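Local coordinates for protein beta-lactamase (Chitinophaga pinensis, PDB 6N36) that probably hydrolyses the amide bond of the beta-lactam ring in antibiotics, using two zinc ions held in its active site, at residues 230-235 and 246-250; 184-188 and 256-260. Residue numbers count along the deposited sequence, not the author numbering.

Interaction 1 of 2, residues 230-235 and 246-250; sequences YELHKK and AFSDR
One extended lysine can serve a carboxylate, a backbone carbonyl and a bridging water at once, as K235 does. E231, with positive phi (57/45), is the N-cap of the short helix 232-235, whose last residue, K235, lies beside A246 (CA to CA 5.5 Å). From there residues 246-250 run as a loop toward helix 250-268. The K235 side chain (m, then three t) points across the gap: its CG rests 3.4 Å from A246 O, and its NZ forms a hydrogen-bonded salt bridge with D249 OD2 at 2.8 Å. The same NZ donates to Y230 O at 2.7 Å and to water 1 at 2.8 Å, and that water donates in turn to F247 O at 2.9 Å. Beside these polar contacts F247 (chi1 m) turns its ring inward. Its CE1 is 3.9 Å from both Y230 CE2 (chi1 p) and L232 CD1 (t, p); the leucine methyl meets the phenylalanine edge near the ring plane. F23 and I25 of strand 23-26 also touch F247. D249 (chi1 t) uses both oxygens: OD2 takes the lysine, while OD1 accepts from G252 N, the bond that makes D249 the side-chain N-cap of the C-terminal helix 250-268.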
# COMPACT_ATOMS: atom_id res chain seq x y z
N TYR A 230 9.16 0.98 -7.84
CA TYR A 230 8.67 1.67 -9.06
C TYR A 230 9.59 2.81 -9.43
O TYR A 230 9.19 3.58 -10.30
CB TYR A 230 7.22 2.11 -8.92
CG TYR A 230 6.91 3.17 -7.89
CD1 TYR A 230 7.00 2.92 -6.53
CD2 TYR A 230 6.51 4.43 -8.27
CE1 TYR A 230 6.66 3.87 -5.58
CE2 TYR A 230 6.20 5.41 -7.34
CZ TYR A 230 6.28 5.14 -5.98
OH TYR A 230 5.98 6.07 -5.02
N GLU A 231 10.78 2.88 -8.83
CA GLU A 231 11.83 3.88 -9.18
C GLU A 231 11.27 5.29 -9.04
O GLU A 231 11.51 6.14 -9.91
CB GLU A 231 12.38 3.52 -10.56
CG GLU A 231 13.16 2.23 -10.52
CD GLU A 231 14.61 2.34 -10.05
OE1 GLU A 231 14.94 3.20 -9.18
OE2 GLU A 231 15.43 1.57 -10.59
N LEU A 232 10.54 5.59 -7.95
CA LEU A 232 10.01 6.94 -7.70
C LEU A 232 11.06 8.01 -7.99
O LEU A 232 10.69 8.96 -8.63
CB LEU A 232 9.55 7.07 -6.24
CG LEU A 232 9.12 8.45 -5.77
CD1 LEU A 232 7.98 9.01 -6.59
CD2 LEU A 232 8.77 8.39 -4.28
N HIS A 233 12.27 7.86 -7.45
CA HIS A 233 13.25 8.96 -7.40
C HIS A 233 13.98 9.06 -8.73
O HIS A 233 14.62 10.11 -8.92
CB HIS A 233 14.21 8.77 -6.25
CG HIS A 233 13.44 8.82 -4.98
ND1 HIS A 233 12.77 9.95 -4.60
CD2 HIS A 233 13.21 7.88 -4.05
CE1 HIS A 233 12.14 9.70 -3.46
NE2 HIS A 233 12.38 8.43 -3.11
N LYS A 234 13.74 8.12 -9.65
CA LYS A 234 14.19 8.31 -11.06
C LYS A 234 13.09 8.97 -11.89
O LYS A 234 13.44 9.60 -12.92
CB LYS A 234 14.67 6.99 -11.65
CG LYS A 234 15.98 6.50 -11.06
CD LYS A 234 16.41 5.13 -11.57
CE LYS A 234 17.84 4.80 -11.22
NZ LYS A 234 17.98 4.20 -9.88
N LYS A 235 11.82 8.87 -11.47
CA LYS A 235 10.65 9.40 -12.22
C LYS A 235 10.30 10.82 -11.79
O LYS A 235 9.61 11.53 -12.54
CB LYS A 235 9.47 8.46 -12.00
CG LYS A 235 9.63 7.15 -12.72
CD LYS A 235 8.62 6.08 -12.31
CE LYS A 235 8.77 4.83 -13.14
NZ LYS A 235 7.91 3.71 -12.68
N ALA A 246 4.94 10.93 -15.92
CA ALA A 246 6.14 10.49 -15.20
C ALA A 246 5.91 9.09 -14.63
O ALA A 246 6.92 8.34 -14.48
CB ALA A 246 6.50 11.43 -14.10
N PHE A 247 4.65 8.70 -14.40
CA PHE A 247 4.32 7.38 -13.78
C PHE A 247 3.73 6.40 -14.80
O PHE A 247 3.23 5.33 -14.43
CB PHE A 247 3.45 7.58 -12.54
CG PHE A 247 4.18 8.34 -11.48
CD1 PHE A 247 5.14 7.72 -10.71
CD2 PHE A 247 3.96 9.70 -11.30
CE1 PHE A 247 5.87 8.44 -9.78
CE2 PHE A 247 4.68 10.41 -10.35
CZ PHE A 247 5.63 9.77 -9.60
N SER A 248 3.80 6.74 -16.08
CA SER A 248 3.49 5.81 -17.19
C SER A 248 4.75 4.97 -17.41
O SER A 248 5.80 5.55 -17.82
CB SER A 248 3.08 6.56 -18.43
OG SER A 248 2.83 5.65 -19.51
N ASP A 249 4.70 3.67 -17.12
CA ASP A 249 5.91 2.83 -17.14
C ASP A 249 5.51 1.37 -17.16
O ASP A 249 5.84 0.63 -16.19
CB ASP A 249 6.83 3.13 -15.95
CG ASP A 249 8.06 2.25 -15.89
OD1 ASP A 249 8.50 1.83 -16.98
OD2 ASP A 249 8.54 1.96 -14.76
N ARG A 250 4.85 0.93 -18.23
CA ARG A 250 4.46 -0.49 -18.33
C ARG A 250 5.71 -1.38 -18.32
O ARG A 250 5.68 -2.45 -17.71
CB ARG A 250 3.62 -0.76 -19.57
CG ARG A 250 3.13 -2.19 -19.65
CD ARG A 250 2.10 -2.55 -18.62
NE ARG A 250 2.10 -3.98 -18.40
CZ ARG A 250 1.08 -4.66 -17.88
NH1 ARG A 250 -0.07 -4.04 -17.65
NH2 ARG A 250 1.21 -5.95 -17.67
O HOH W 1 5.20 4.41 -12.53

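Interaction 2 of 2, residues 184-188 and 256-260; sequences NIPSI and VLDEW
W260 of helix 250-268 offers a flat surface on which irregular backbone can pack. The register pairs I185 with L257 (CA to CA 7.5 Å) and S187 with W260 (CA to CA 6.6 Å). W260 (chi1 m, chi2 107°) lays one indole face against residues 186-187: S187 CA stands 3.6 Å from the centroid of the six-membered ring, 6° off its normal, a CH-pi contact, while S187 CB is 3.5 Å from W260 CZ2. I188 N reaches to within 3.3 Å of W260 CZ3. The loop kinks at P186 (-80/60), the centre of an inverse gamma turn closed by a weak S187 N to I185 O hydrogen bond of 2.8 Å. In this dizinc metallo-beta-lactamase the loop sits next to the metal site: S187 O accepts from the zinc ligand H160, and N184 OD1 from H83, another ligand. I185 (m, m) points at the helix, its CG2 lying 3.7 Å from both V256 CG1 and W260 CD1. P186 CD meets L257 CD2 at 3.8 Å, and the proline also touches T210, L211 and M214 of helix 203-215.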
# COMPACT_ATOMS: atom_id res chain seq x y z
N ASN A 184 0.60 -3.70 -4.96
CA ASN A 184 1.40 -4.39 -3.93
C ASN A 184 2.28 -5.43 -4.60
O ASN A 184 1.83 -6.45 -5.00
CB ASN A 184 0.54 -4.98 -2.83
CG ASN A 184 1.40 -5.20 -1.61
OD1 ASN A 184 1.61 -4.27 -0.81
ND2 ASN A 184 1.95 -6.42 -1.45
N ILE A 185 3.56 -5.15 -4.68
CA ILE A 185 4.52 -5.98 -5.45
C ILE A 185 4.73 -7.25 -4.65
O ILE A 185 4.84 -7.25 -3.43
CB ILE A 185 5.83 -5.20 -5.68
CG1 ILE A 185 5.60 -4.00 -6.61
CG2 ILE A 185 6.94 -6.12 -6.20
CD1 ILE A 185 5.00 -4.28 -7.94
N PRO A 186 4.69 -8.42 -5.32
CA PRO A 186 4.77 -9.71 -4.64
C PRO A 186 6.19 -10.11 -4.26
O PRO A 186 6.70 -11.13 -4.69
CB PRO A 186 4.12 -10.65 -5.64
CG PRO A 186 4.52 -10.06 -6.96
CD PRO A 186 4.35 -8.58 -6.75
N SER A 187 6.82 -9.28 -3.45
CA SER A 187 8.15 -9.60 -2.89
C SER A 187 8.07 -10.78 -1.92
O SER A 187 7.09 -10.94 -1.22
CB SER A 187 8.81 -8.39 -2.30
OG SER A 187 8.07 -7.91 -1.22
N ILE A 188 9.08 -11.62 -1.93
CA ILE A 188 9.21 -12.86 -1.11
C ILE A 188 10.32 -12.64 -0.10
O ILE A 188 11.46 -12.38 -0.54
CB ILE A 188 9.50 -14.04 -2.05
CG1 ILE A 188 8.44 -14.16 -3.15
CG2 ILE A 188 9.55 -15.31 -1.20
CD1 ILE A 188 8.84 -15.10 -4.31
N VAL A 256 9.59 -5.73 -13.08
CA VAL A 256 9.56 -6.07 -11.63
C VAL A 256 8.81 -7.40 -11.43
O VAL A 256 9.26 -8.27 -10.69
CB VAL A 256 8.91 -4.94 -10.80
CG1 VAL A 256 8.57 -5.39 -9.39
CG2 VAL A 256 9.79 -3.70 -10.77
N LEU A 257 7.69 -7.59 -12.11
CA LEU A 257 6.93 -8.85 -11.95
C LEU A 257 7.74 -10.03 -12.51
O LEU A 257 7.74 -11.10 -11.92
CB LEU A 257 5.58 -8.74 -12.63
CG LEU A 257 4.57 -7.78 -12.00
CD1 LEU A 257 3.28 -7.79 -12.78
CD2 LEU A 257 4.29 -8.11 -10.55
N ASP A 258 8.39 -9.85 -13.64
CA ASP A 258 9.22 -10.92 -14.25
C ASP A 258 10.36 -11.28 -13.28
O ASP A 258 10.64 -12.50 -13.12
CB ASP A 258 9.70 -10.49 -15.64
CG ASP A 258 8.62 -10.43 -16.71
OD1 ASP A 258 7.51 -10.92 -16.46
OD2 ASP A 258 8.90 -9.93 -17.82
N GLU A 259 10.98 -10.29 -12.63
CA GLU A 259 12.07 -10.56 -11.65
C GLU A 259 11.48 -11.42 -10.51
O GLU A 259 12.11 -12.43 -10.13
CB GLU A 259 12.72 -9.28 -11.13
CG GLU A 259 13.56 -8.55 -12.17
CD GLU A 259 13.90 -7.09 -11.87
OE1 GLU A 259 13.85 -6.69 -10.69
OE2 GLU A 259 14.26 -6.36 -12.84
N TRP A 260 10.33 -11.03 -9.98
CA TRP A 260 9.75 -11.85 -8.89
C TRP A 260 9.31 -13.23 -9.40
O TRP A 260 9.40 -14.20 -8.62
CB TRP A 260 8.68 -11.09 -8.11
CG TRP A 260 9.32 -10.07 -7.21
CD1 TRP A 260 9.29 -8.73 -7.41
CD2 TRP A 260 10.14 -10.31 -6.06
NE1 TRP A 260 10.04 -8.11 -6.45
CE2 TRP A 260 10.58 -9.05 -5.62
CE3 TRP A 260 10.58 -11.46 -5.38
CZ2 TRP A 260 11.43 -8.90 -4.50
CZ3 TRP A 260 11.43 -11.30 -4.29
CH2 TRP A 260 11.85 -10.04 -3.88

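In the fold
Both contacts engage the C-terminal helix 250-268, interaction 1 at its N-cap and interaction 2 about two turns further along, and the first is nested within the chain loop closed by the second. Their centres are 16 Å apart and their nearest atoms about 6 Å, without touching. Both are partly buried. Interaction 1 joins a partly exposed ion pair and a water bridge to a buried apolar cluster beside strands 23-26 and 221-223, whereas interaction 2 relies on apolar and CH-pi packing. Their relation to the metals differs too: the S187 side chain lies about 6 Å from a zinc ion, that of Y230 about 11 Å.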